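Local structure of putative mannose-6-phosphate isomerase YvyI (Bacillus subtilis, 1QWR) at residues 104-109 and 217-222; 146-151 and 212-217; 201-204 and 208-211. The protein probably catalyses the zinc-dependent interconversion of D-mannose 6-phosphate and D-fructose 6-phosphate. All blocks are in the same frame, centred on the assembly; numbering follows the deposited sequence.

Contact 1 of 3, residues 104-109 and 217-222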
ATOM      1  N   ASP A 104      -9.363  12.797  -5.201  1.00 17.80           N
ATOM      2  CA  ASP A 104      -8.601  14.020  -4.950  1.00 19.02           C
ATOM      3  C   ASP A 104      -9.476  15.266  -4.745  1.00 19.87           C
ATOM      4  O   ASP A 104      -9.186  16.135  -3.904  1.00 18.23           O
ATOM      5  CB  ASP A 104      -7.627  14.307  -6.105  1.00 18.23           C
ATOM      6  CG  ASP A 104      -6.481  13.316  -6.187  1.00 22.30           C
ATOM      7  OD1 ASP A 104      -6.243  12.566  -5.207  1.00 20.29           O
ATOM      8  OD2 ASP A 104      -5.792  13.305  -7.243  1.00 22.02           O
ATOM      9  N   TYR A 105     -10.534  15.377  -5.534  1.00 20.75           N
ATOM     10  CA  TYR A 105     -11.410  16.543  -5.402  1.00 20.61           C
ATOM     11  C   TYR A 105     -12.109  16.593  -4.050  1.00 20.89           C
ATOM     12  O   TYR A 105     -12.046  17.604  -3.338  1.00 21.66           O
ATOM     13  CB  TYR A 105     -12.475  16.539  -6.499  1.00 22.40           C
ATOM     14  CG  TYR A 105     -13.490  17.642  -6.302  1.00 23.24           C
ATOM     15  CD1 TYR A 105     -13.147  18.981  -6.532  1.00 26.25           C
ATOM     16  CD2 TYR A 105     -14.771  17.350  -5.841  1.00 24.95           C
ATOM     17  CE1 TYR A 105     -14.069  20.008  -6.302  1.00 28.07           C
ATOM     18  CE2 TYR A 105     -15.702  18.364  -5.604  1.00 27.88           C
ATOM     19  CZ  TYR A 105     -15.339  19.689  -5.836  1.00 29.46           C
ATOM     20  OH  TYR A 105     -16.252  20.686  -5.589  1.00 34.45           O
ATOM     21  N   TYR A 106     -12.781  15.510  -3.692  1.00 21.01           N
ATOM     22  CA  TYR A 106     -13.507  15.496  -2.434  1.00 22.00           C
ATOM     23  C   TYR A 106     -12.590  15.613  -1.234  1.00 22.99           C
ATOM     24  O   TYR A 106     -12.920  16.300  -0.266  1.00 21.44           O
ATOM     25  CB  TYR A 106     -14.345  14.234  -2.292  1.00 22.85           C
ATOM     26  CG  TYR A 106     -15.404  14.366  -1.213  1.00 24.42           C
ATOM     27  CD1 TYR A 106     -16.668  14.891  -1.514  1.00 26.85           C
ATOM     28  CD2 TYR A 106     -15.140  13.984   0.106  1.00 24.64           C
ATOM     29  CE1 TYR A 106     -17.655  15.036  -0.523  1.00 26.96           C
ATOM     30  CE2 TYR A 106     -16.126  14.123   1.117  1.00 27.72           C
ATOM     31  CZ  TYR A 106     -17.379  14.651   0.789  1.00 27.84           C
ATOM     32  OH  TYR A 106     -18.350  14.813   1.760  1.00 25.82           O
ATOM     33  N   ALA A 107     -11.445  14.934  -1.300  1.00 19.82           N
ATOM     34  CA  ALA A 107     -10.476  14.972  -0.205  1.00 20.60           C
ATOM     35  C   ALA A 107      -9.932  16.376  -0.033  1.00 22.37           C
ATOM     36  O   ALA A 107      -9.820  16.880   1.084  1.00 22.56           O
ATOM     37  CB  ALA A 107      -9.316  13.999  -0.482  1.00 19.90           C
ATOM     38  N   GLY A 108      -9.579  17.003  -1.151  1.00 22.77           N
ATOM     39  CA  GLY A 108      -9.034  18.347  -1.100  1.00 24.90           C
ATOM     40  C   GLY A 108     -10.062  19.326  -0.566  1.00 23.32           C
ATOM     41  O   GLY A 108      -9.739  20.173   0.250  1.00 25.54           O
ATOM     42  N   GLU A 109     -11.306  19.191  -1.013  1.00 24.39           N
ATOM     43  CA  GLU A 109     -12.383  20.074  -0.567  1.00 24.64           C
ATOM     44  C   GLU A 109     -12.808  19.878   0.881  1.00 25.84           C
ATOM     45  O   GLU A 109     -13.090  20.854   1.593  1.00 25.99           O
ATOM     46  CB  GLU A 109     -13.621  19.889  -1.464  1.00 28.03           C
ATOM     47  CG  GLU A 109     -13.439  20.452  -2.866  1.00 30.20           C
ATOM     48  CD  GLU A 109     -13.122  21.932  -2.833  1.00 34.38           C
ATOM     49  OE1 GLU A 109     -13.984  22.705  -2.379  1.00 37.94           O
ATOM     50  OE2 GLU A 109     -12.013  22.324  -3.252  1.00 38.24           O
ATOM     51  N   ALA A 217     -18.916   9.317   3.819  1.00 19.95           N
ATOM     52  CA  ALA A 217     -18.765   8.058   3.104  1.00 20.02           C
ATOM     53  C   ALA A 217     -19.804   7.969   1.997  1.00 20.79           C
ATOM     54  O   ALA A 217     -19.511   7.582   0.862  1.00 20.58           O
ATOM     55  CB  ALA A 217     -18.938   6.870   4.067  1.00 19.19           C
ATOM     56  N   VAL A 218     -21.037   8.315   2.328  1.00 22.61           N
ATOM     57  CA  VAL A 218     -22.094   8.242   1.320  1.00 22.04           C
ATOM     58  C   VAL A 218     -21.824   9.241   0.196  1.00 19.94           C
ATOM     59  O   VAL A 218     -22.006   8.932  -0.986  1.00 23.08           O
ATOM     60  CB  VAL A 218     -23.469   8.492   1.970  1.00 22.58           C
ATOM     61  CG1 VAL A 218     -24.554   8.472   0.904  1.00 24.17           C
ATOM     62  CG2 VAL A 218     -23.744   7.382   3.004  1.00 22.78           C
ATOM     63  N   ASN A 219     -21.359  10.430   0.556  1.00 21.66           N
ATOM     64  CA  ASN A 219     -21.038  11.443  -0.453  1.00 20.40           C
ATOM     65  C   ASN A 219     -19.886  10.992  -1.358  1.00 20.36           C
ATOM     66  O   ASN A 219     -19.900  11.232  -2.564  1.00 19.09           O
ATOM     67  CB  ASN A 219     -20.652  12.753   0.221  1.00 24.38           C
ATOM     68  CG  ASN A 219     -21.852  13.628   0.527  1.00 31.09           C
ATOM     69  OD1 ASN A 219     -22.440  14.230  -0.379  1.00 35.28           O
ATOM     70  ND2 ASN A 219     -22.225  13.701   1.793  1.00 29.54           N
ATOM     71  N   ALA A 220     -18.885  10.339  -0.782  1.00 19.43           N
ATOM     72  CA  ALA A 220     -17.731   9.917  -1.578  1.00 20.27           C
ATOM     73  C   ALA A 220     -17.909   8.625  -2.341  1.00 20.57           C
ATOM     74  O   ALA A 220     -17.181   8.350  -3.310  1.00 19.94           O
ATOM     75  CB  ALA A 220     -16.500   9.798  -0.679  1.00 19.45           C
ATOM     76  N   ALA A 221     -18.877   7.830  -1.912  1.00 19.69           N
ATOM     77  CA  ALA A 221     -19.109   6.527  -2.503  1.00 20.29           C
ATOM     78  C   ALA A 221     -19.710   6.543  -3.891  1.00 21.64           C
ATOM     79  O   ALA A 221     -20.618   7.313  -4.186  1.00 22.53           O
ATOM     80  CB  ALA A 221     -19.990   5.679  -1.561  1.00 21.08           C
ATOM     81  N   THR A 222     -19.187   5.669  -4.737  1.00 21.17           N
ATOM     82  CA  THR A 222     -19.668   5.517  -6.092  1.00 21.15           C
ATOM     83  C   THR A 222     -20.902   4.619  -6.047  1.00 21.83           C
ATOM     84  O   THR A 222     -20.835   3.498  -5.555  1.00 20.29           O
ATOM     85  CB  THR A 222     -18.635   4.829  -6.940  1.00 21.30           C
ATOM     86  OG1 THR A 222     -17.451   5.621  -6.930  1.00 20.50           O
ATOM     87  CG2 THR A 222     -19.138   4.639  -8.370  1.00 23.96           C
TER
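Tyr106, on helix 104-110, reaches across to Asn219 and Ala220 at the end of helix 214-220, a helix-to-helix contact at the surface of the cupin-type phosphomannose isomerase fold. The two backbones come nearest at Tyr106 and Ala220, whose CA atoms are 7.0 Å apart; the tyrosine side chain spans the gap. Its CG lies anti to the backbone N (chi1 -163°), which carries the ring outward from its own helix to the neighbouring one. The side chains of Tyr106 and Asn219 meet at roughly a right angle, yet the ring and amide planes are only 18° apart. The touching is done by the phenol end of the ring and the aliphatic root of the asparagine: Tyr106 CZ is 3.8 Å from Asn219 CB. The amide has its bond elsewhere. With CG beside the backbone N, Asn219 ND2 turns back to the carbonyl oxygen of Ala215, one turn earlier, so Asn219 offers Tyr106 mainly carbon. Nearer the root of the ring, Tyr106 CD2 lies 4.5 Å from Ala220 CB, a looser apolar approach. Alanine suits this position because a single methyl also fits against Pro102 and Tyr195, while tyrosine suits a partly exposed site because its ring supplies apolar surface and its polar hydroxyl tolerates solvent. The side chain of Ala220 is about 7 Å from that of the zinc ligand His101, so the contact lies near the metal site. The closest approach joins Tyr106 OH to Asn219 CB, at 3.5 Å.

Contact 2 of 3, residues 146-151 and 212-217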
ATOM      1  N   THR A 146     -30.257   3.631   3.304  1.00 33.58           N
ATOM      2  CA  THR A 146     -31.250   2.757   3.922  1.00 34.24           C
ATOM      3  C   THR A 146     -30.640   1.427   4.381  1.00 35.40           C
ATOM      4  O   THR A 146     -30.844   0.999   5.516  1.00 33.85           O
ATOM      5  CB  THR A 146     -32.398   2.451   2.937  1.00 35.41           C
ATOM      6  OG1 THR A 146     -33.013   3.679   2.529  1.00 33.47           O
ATOM      7  CG2 THR A 146     -33.441   1.551   3.587  1.00 35.66           C
HETATM    8  N   MSE A 147     -29.891   0.779   3.496  1.00 35.46           N
HETATM    9  CA  MSE A 147     -29.272  -0.497   3.820  1.00 36.81           C
HETATM   10  C   MSE A 147     -28.180  -0.424   4.868  1.00 38.03           C
HETATM   11  O   MSE A 147     -27.914  -1.413   5.554  1.00 39.86           O
HETATM   12  CB  MSE A 147     -28.733  -1.143   2.561  1.00 37.81           C
HETATM   13  CG  MSE A 147     -29.828  -1.501   1.617  1.00 39.98           C
HETATM   14 SE   MSE A 147     -29.163  -2.477   0.141  0.90 46.96          SE
HETATM   15  CE  MSE A 147     -29.126  -4.241   0.926  1.00 38.65           C
ATOM     16  N   ILE A 148     -27.543   0.732   5.001  1.00 38.24           N
ATOM     17  CA  ILE A 148     -26.505   0.883   6.009  1.00 39.85           C
ATOM     18  C   ILE A 148     -27.195   1.100   7.350  1.00 40.62           C
ATOM     19  O   ILE A 148     -26.752   0.576   8.371  1.00 38.69           O
ATOM     20  CB  ILE A 148     -25.568   2.087   5.723  1.00 40.09           C
ATOM     21  CG1 ILE A 148     -24.688   1.789   4.504  1.00 39.70           C
ATOM     22  CG2 ILE A 148     -24.699   2.381   6.943  1.00 40.58           C
ATOM     23  CD1 ILE A 148     -23.757   2.927   4.128  1.00 38.66           C
ATOM     24  N   ASN A 149     -28.286   1.866   7.337  1.00 41.65           N
ATOM     25  CA  ASN A 149     -29.032   2.148   8.561  1.00 42.91           C
ATOM     26  C   ASN A 149     -29.671   0.911   9.170  1.00 43.29           C
ATOM     27  O   ASN A 149     -29.821   0.830  10.384  1.00 44.02           O
ATOM     28  CB  ASN A 149     -30.114   3.212   8.323  1.00 43.16           C
ATOM     29  CG  ASN A 149     -29.556   4.618   8.347  1.00 43.07           C
ATOM     30  OD1 ASN A 149     -28.576   4.888   9.039  1.00 44.05           O
ATOM     31  ND2 ASN A 149     -30.182   5.526   7.602  1.00 42.09           N
ATOM     32  N   SER A 150     -30.054  -0.053   8.343  1.00 43.35           N
ATOM     33  CA  SER A 150     -30.665  -1.257   8.881  1.00 45.27           C
ATOM     34  C   SER A 150     -29.587  -2.326   9.053  1.00 45.36           C
ATOM     35  O   SER A 150     -29.874  -3.499   9.317  1.00 45.45           O
ATOM     36  CB  SER A 150     -31.796  -1.748   7.964  1.00 44.29           C
ATOM     37  OG  SER A 150     -31.315  -2.184   6.710  1.00 47.94           O
ATOM     38  N   GLY A 151     -28.337  -1.897   8.910  1.00 45.04           N
ATOM     39  CA  GLY A 151     -27.215  -2.801   9.057  1.00 44.04           C
ATOM     40  C   GLY A 151     -27.339  -4.067   8.244  1.00 44.30           C
ATOM     41  O   GLY A 151     -26.861  -5.117   8.664  1.00 45.06           O
ATOM     42  N   LEU A 212     -16.806   7.168  12.993  1.00 26.32           N
ATOM     43  CA  LEU A 212     -17.487   6.766  11.763  1.00 25.83           C
ATOM     44  C   LEU A 212     -17.768   8.083  11.023  1.00 25.95           C
ATOM     45  O   LEU A 212     -17.871   9.139  11.650  1.00 27.02           O
ATOM     46  CB  LEU A 212     -18.791   6.016  12.068  1.00 24.36           C
ATOM     47  CG  LEU A 212     -18.678   4.737  12.914  1.00 25.38           C
ATOM     48  CD1 LEU A 212     -20.046   4.044  12.975  1.00 26.94           C
ATOM     49  CD2 LEU A 212     -17.642   3.792  12.313  1.00 24.95           C
ATOM     50  N   HIS A 213     -17.864   8.025   9.699  1.00 26.70           N
ATOM     51  CA  HIS A 213     -18.086   9.223   8.893  1.00 26.88           C
ATOM     52  C   HIS A 213     -19.154   8.852   7.877  1.00 28.10           C
ATOM     53  O   HIS A 213     -18.880   8.775   6.680  1.00 25.87           O
ATOM     54  CB  HIS A 213     -16.788   9.594   8.158  1.00 27.65           C
ATOM     55  CG  HIS A 213     -15.543   9.319   8.949  1.00 30.50           C
ATOM     56  ND1 HIS A 213     -14.869  10.299   9.649  1.00 32.85           N
ATOM     57  CD2 HIS A 213     -14.866   8.165   9.171  1.00 30.42           C
ATOM     58  CE1 HIS A 213     -13.829   9.760  10.265  1.00 32.59           C
ATOM     59  NE2 HIS A 213     -13.806   8.467   9.991  1.00 33.52           N
ATOM     60  N   PHE A 214     -20.367   8.614   8.367  1.00 27.29           N
ATOM     61  CA  PHE A 214     -21.482   8.199   7.524  1.00 29.03           C
ATOM     62  C   PHE A 214     -21.785   9.120   6.327  1.00 26.38           C
ATOM     63  O   PHE A 214     -21.805   8.665   5.188  1.00 26.12           O
ATOM     64  CB  PHE A 214     -22.739   8.037   8.399  1.00 32.03           C
ATOM     65  CG  PHE A 214     -23.804   7.154   7.793  1.00 36.48           C
ATOM     66  CD1 PHE A 214     -23.618   6.555   6.550  1.00 37.55           C
ATOM     67  CD2 PHE A 214     -25.000   6.927   8.469  1.00 39.13           C
ATOM     68  CE1 PHE A 214     -24.608   5.742   5.983  1.00 38.97           C
ATOM     69  CE2 PHE A 214     -26.000   6.115   7.913  1.00 38.77           C
ATOM     70  CZ  PHE A 214     -25.801   5.525   6.669  1.00 40.01           C
ATOM     71  N   ALA A 215     -22.021  10.398   6.590  1.00 26.77           N
ATOM     72  CA  ALA A 215     -22.344  11.363   5.539  1.00 25.92           C
ATOM     73  C   ALA A 215     -21.253  11.441   4.488  1.00 24.43           C
ATOM     74  O   ALA A 215     -21.511  11.317   3.289  1.00 22.27           O
ATOM     75  CB  ALA A 215     -22.571  12.753   6.152  1.00 27.40           C
ATOM     76  N   LYS A 216     -20.024  11.643   4.943  1.00 22.68           N
ATOM     77  CA  LYS A 216     -18.912  11.745   4.014  1.00 21.73           C
ATOM     78  C   LYS A 216     -18.732  10.479   3.195  1.00 21.65           C
ATOM     79  O   LYS A 216     -18.426  10.551   2.009  1.00 21.12           O
ATOM     80  CB  LYS A 216     -17.620  12.091   4.759  1.00 22.87           C
ATOM     81  CG  LYS A 216     -17.546  13.557   5.188  1.00 24.31           C
ATOM     82  CD  LYS A 216     -16.209  13.892   5.821  1.00 27.97           C
ATOM     83  CE  LYS A 216     -16.062  15.382   6.042  1.00 32.11           C
ATOM     84  NZ  LYS A 216     -14.729  15.715   6.606  1.00 34.01           N
ATOM     85  N   ALA A 217     -18.916   9.317   3.819  1.00 19.95           N
ATOM     86  CA  ALA A 217     -18.765   8.058   3.104  1.00 20.02           C
ATOM     87  C   ALA A 217     -19.804   7.969   1.997  1.00 20.79           C
ATOM     88  O   ALA A 217     -19.511   7.582   0.862  1.00 20.58           O
ATOM     89  CB  ALA A 217     -18.938   6.870   4.067  1.00 19.19           C
TER
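Phe214 packs its ring against Ile148 and Asn149 in a small, partly buried contact that joins the first turn of helix 214-220 to the last turn of helix 141-149, towards the periphery of the fold. His213 is the N-cap residue of helix 214-220, while helix 141-149 ends in a Schellman motif, with Gly151 (positive phi) as C-prime residue and its N bonded to Ile148 O. The ring of Phe214 and the side chain of Ile148 come from opposite directions. With CG anti to its backbone N (chi1 -159°), Phe214 points its far end at the isoleucine, where CZ is 3.3 Å from Ile148 CG2, closer than usual for two carbons, so the packing is tight here. The other branch also takes part: Ile148 CD1 lies 3.5 Å from Phe214 CE1. A beta-branched residue suits this place, since both arms meet the ring while the same side chain packs on Trp153 and Leu156 of helix 153-156. On the neighbouring ring corner the partner is polar. Asn149 OD1 stands at the ring edge, near its plane, 3.1 Å from Phe214 CE2, and the amide is turned almost perpendicular to the ring, 86° between the planes. Were Phe214 replaced by an alanine, the ring's contacts with Ile148 and Asn149 would go, and a gap would probably open between the two helix ends. The side-chain amide oxygen, Asn149 OD1, carries partial negative charge and the aromatic C-H rim partial positive charge, so the contact is probably mildly attractive as well as apolar, without a conventional hydrogen bond.

Contact 3 of 3, residues 201-204 and 208-211. With SO4 (sulfate ion), chain C.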
ATOM      1  N   ASP A 201     -18.817  -2.264  15.994  1.00 32.42           N
ATOM      2  CA  ASP A 201     -19.035  -1.796  17.365  1.00 34.33           C
ATOM      3  C   ASP A 201     -17.900  -2.125  18.331  1.00 34.96           C
ATOM      4  O   ASP A 201     -18.139  -2.412  19.516  1.00 34.55           O
ATOM      5  CB  ASP A 201     -20.344  -2.375  17.909  1.00 37.44           C
ATOM      6  CG  ASP A 201     -21.540  -1.986  17.064  1.00 39.10           C
ATOM      7  OD1 ASP A 201     -21.835  -0.777  16.989  1.00 42.33           O
ATOM      8  OD2 ASP A 201     -22.172  -2.882  16.468  1.00 41.77           O
ATOM      9  N   ARG A 202     -16.668  -2.062  17.838  1.00 31.48           N
ATOM     10  CA  ARG A 202     -15.509  -2.372  18.660  1.00 31.86           C
ATOM     11  C   ARG A 202     -14.939  -1.189  19.417  1.00 32.51           C
ATOM     12  O   ARG A 202     -15.116  -0.046  19.019  1.00 33.91           O
ATOM     13  CB  ARG A 202     -14.410  -2.979  17.796  1.00 28.23           C
ATOM     14  CG  ARG A 202     -14.786  -4.318  17.223  1.00 25.87           C
ATOM     15  CD  ARG A 202     -13.691  -4.854  16.315  1.00 27.23           C
ATOM     16  NE  ARG A 202     -13.536  -4.057  15.097  1.00 25.08           N
ATOM     17  CZ  ARG A 202     -12.795  -4.438  14.063  1.00 25.72           C
ATOM     18  NH1 ARG A 202     -12.142  -5.596  14.119  1.00 23.22           N
ATOM     19  NH2 ARG A 202     -12.731  -3.689  12.959  1.00 23.57           N
ATOM     20  N   LEU A 203     -14.243  -1.483  20.511  1.00 35.39           N
ATOM     21  CA  LEU A 203     -13.611  -0.465  21.335  1.00 37.56           C
ATOM     22  C   LEU A 203     -12.108  -0.525  21.119  1.00 39.44           C
ATOM     23  O   LEU A 203     -11.552  -1.604  20.894  1.00 38.68           O
ATOM     24  CB  LEU A 203     -13.913  -0.700  22.819  1.00 38.20           C
ATOM     25  CG  LEU A 203     -15.366  -0.557  23.280  1.00 39.55           C
ATOM     26  CD1 LEU A 203     -15.896   0.834  22.916  1.00 38.42           C
ATOM     27  CD2 LEU A 203     -16.208  -1.637  22.639  1.00 40.36           C
ATOM     28  N   ASP A 204     -11.458   0.634  21.184  1.00 42.10           N
ATOM     29  CA  ASP A 204     -10.013   0.723  20.998  1.00 46.38           C
ATOM     30  C   ASP A 204      -9.290   0.575  22.345  1.00 48.47           C
ATOM     31  O   ASP A 204      -9.934   0.426  23.388  1.00 47.96           O
ATOM     32  CB  ASP A 204      -9.657   2.063  20.332  1.00 48.93           C
ATOM     33  CG  ASP A 204      -9.565   3.218  21.323  1.00 50.66           C
ATOM     34  OD1 ASP A 204     -10.438   3.347  22.209  1.00 51.73           O
ATOM     35  OD2 ASP A 204      -8.610   4.013  21.202  1.00 53.69           O
ATOM     36  N   SER A 208     -12.690   3.527  23.813  1.00 44.04           N
ATOM     37  CA  SER A 208     -13.615   4.350  23.029  1.00 40.54           C
ATOM     38  C   SER A 208     -13.820   3.797  21.623  1.00 36.81           C
ATOM     39  O   SER A 208     -12.887   3.264  21.022  1.00 35.09           O
ATOM     40  CB  SER A 208     -13.094   5.787  22.931  1.00 42.28           C
ATOM     41  OG  SER A 208     -12.994   6.387  24.211  1.00 43.78           O
ATOM     42  N   PRO A 209     -15.046   3.921  21.082  1.00 34.14           N
ATOM     43  CA  PRO A 209     -15.370   3.430  19.733  1.00 33.34           C
ATOM     44  C   PRO A 209     -14.619   4.259  18.698  1.00 30.82           C
ATOM     45  O   PRO A 209     -14.329   5.425  18.943  1.00 31.43           O
ATOM     46  CB  PRO A 209     -16.879   3.659  19.614  1.00 34.63           C
ATOM     47  CG  PRO A 209     -17.342   3.988  21.021  1.00 35.21           C
ATOM     48  CD  PRO A 209     -16.174   4.685  21.634  1.00 35.77           C
ATOM     49  N   ARG A 210     -14.301   3.674  17.549  1.00 28.16           N
ATOM     50  CA  ARG A 210     -13.601   4.449  16.536  1.00 27.28           C
ATOM     51  C   ARG A 210     -14.591   5.298  15.744  1.00 26.91           C
ATOM     52  O   ARG A 210     -15.752   4.919  15.570  1.00 26.74           O
ATOM     53  CB  ARG A 210     -12.797   3.527  15.618  1.00 25.56           C
ATOM     54  CG  ARG A 210     -11.764   2.698  16.409  1.00 25.42           C
ATOM     55  CD  ARG A 210     -10.685   2.150  15.504  1.00 24.61           C
ATOM     56  NE  ARG A 210     -11.204   1.204  14.513  1.00 22.68           N
ATOM     57  CZ  ARG A 210     -10.552   0.878  13.396  1.00 24.37           C
ATOM     58  NH1 ARG A 210      -9.363   1.429  13.142  1.00 23.52           N
ATOM     59  NH2 ARG A 210     -11.079   0.018  12.530  1.00 20.57           N
ATOM     60  N   GLU A 211     -14.120   6.451  15.279  1.00 27.24           N
ATOM     61  CA  GLU A 211     -14.936   7.403  14.521  1.00 28.65           C
ATOM     62  C   GLU A 211     -15.532   6.867  13.224  1.00 26.92           C
ATOM     63  O   GLU A 211     -14.850   6.203  12.451  1.00 25.76           O
ATOM     64  CB  GLU A 211     -14.097   8.626  14.177  1.00 32.38           C
ATOM     65  CG  GLU A 211     -14.401   9.871  14.969  1.00 40.91           C
ATOM     66  CD  GLU A 211     -13.678  11.079  14.398  1.00 43.95           C
ATOM     67  OE1 GLU A 211     -14.014  11.487  13.262  1.00 45.75           O
ATOM     68  OE2 GLU A 211     -12.773  11.612  15.078  1.00 46.68           O
TER
HETATM   69  S   SO4 C 601      -9.212   0.935   9.328  1.00 26.41           S
HETATM   70  O1  SO4 C 601     -10.328  -0.005   9.603  1.00 23.62           O
HETATM   71  O2  SO4 C 601      -8.264   0.932  10.446  1.00 21.25           O
HETATM   72  O3  SO4 C 601      -9.735   2.291   9.101  1.00 25.23           O
HETATM   73  O4  SO4 C 601      -8.513   0.482   8.109  1.00 24.01           O
HETATM   74  O   HOH W   1     -15.301   1.067  16.607  1.00 25.61           O
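Asp204 and Ser208 close the neck of a short surface loop that follows strand 195-198. Asp204 N donates to Ser208 O at 3.0 Å, and Ser208 N donates in turn to Asp204 OD1, 2.8 Å away and nearly along its C-O axis. The pairing has a cost: Asp204 OD1 and Ser208 O, both acceptors, are crowded to 2.7 Å without bonding. Chi1 of 83° sets Asp204 CG between its own N and carbonyl carbon, folding the acid back over the loop; aspartate suits this place because its short arm reaches the amide directly. Beside this closure Leu203 CD1 rests 4.0 Å from Pro209 CG. A bridging water accepts from the backbone N of Arg210. The same water donates to the carbonyl oxygen of Arg202.

Arg210 leads from the loop to the sulfate. From CB the chain runs past Asp204, whose CB is 4.5 Å from Arg210 CG, a marginal touch, and the side chain also meets Ile19, Trp20 and Ser97. Chi2 is extended and the chain bends at chi3, turning the guanidinium toward the anion. NE forms a salt bridge with Asp199, which through its other carboxylate oxygen also holds Arg202 NH2. Arg202 runs alongside in the same direction, its guanidinium plane 80° from that of Arg210. At the tip Arg210 NH1 meets sulfate O2, which lies in plane at the guanidinium edge, at 3.0 Å (166°), and Arg210 NH2 meets sulfate O1 at the same length. Lys18, Trp20, Ser97, Lys99 and Arg196, the last probably an active-site residue, also bind it.

The sulfate probably comes from the crystallisation liquor; its cationic surroundings are consistent with a site for the substrate's phosphate, with Asp199 likely to balance the two arginines and orient Arg210.

Overall arrangement
Along the chain the three contacts are nested: contact 3 lies within the loop closed by contact 2, which in turn lies within the one closed by contact 1. Helix 214-220 is the common element of contacts 1 and 2, which share Ala217; their centres are 15 Å apart, and Tyr106 OH packs on Lys216 CG. The helix thus packs against helix 104-110 through contact 1 and helix 141-149 through contact 2. Contact 3 belongs to the loop just before helix 214-220, with its centre 16 Å from that of contact 2 and 23 Å from that of contact 1. One chain segment therefore links the sulfate site to the helix packed near zinc ligand His101.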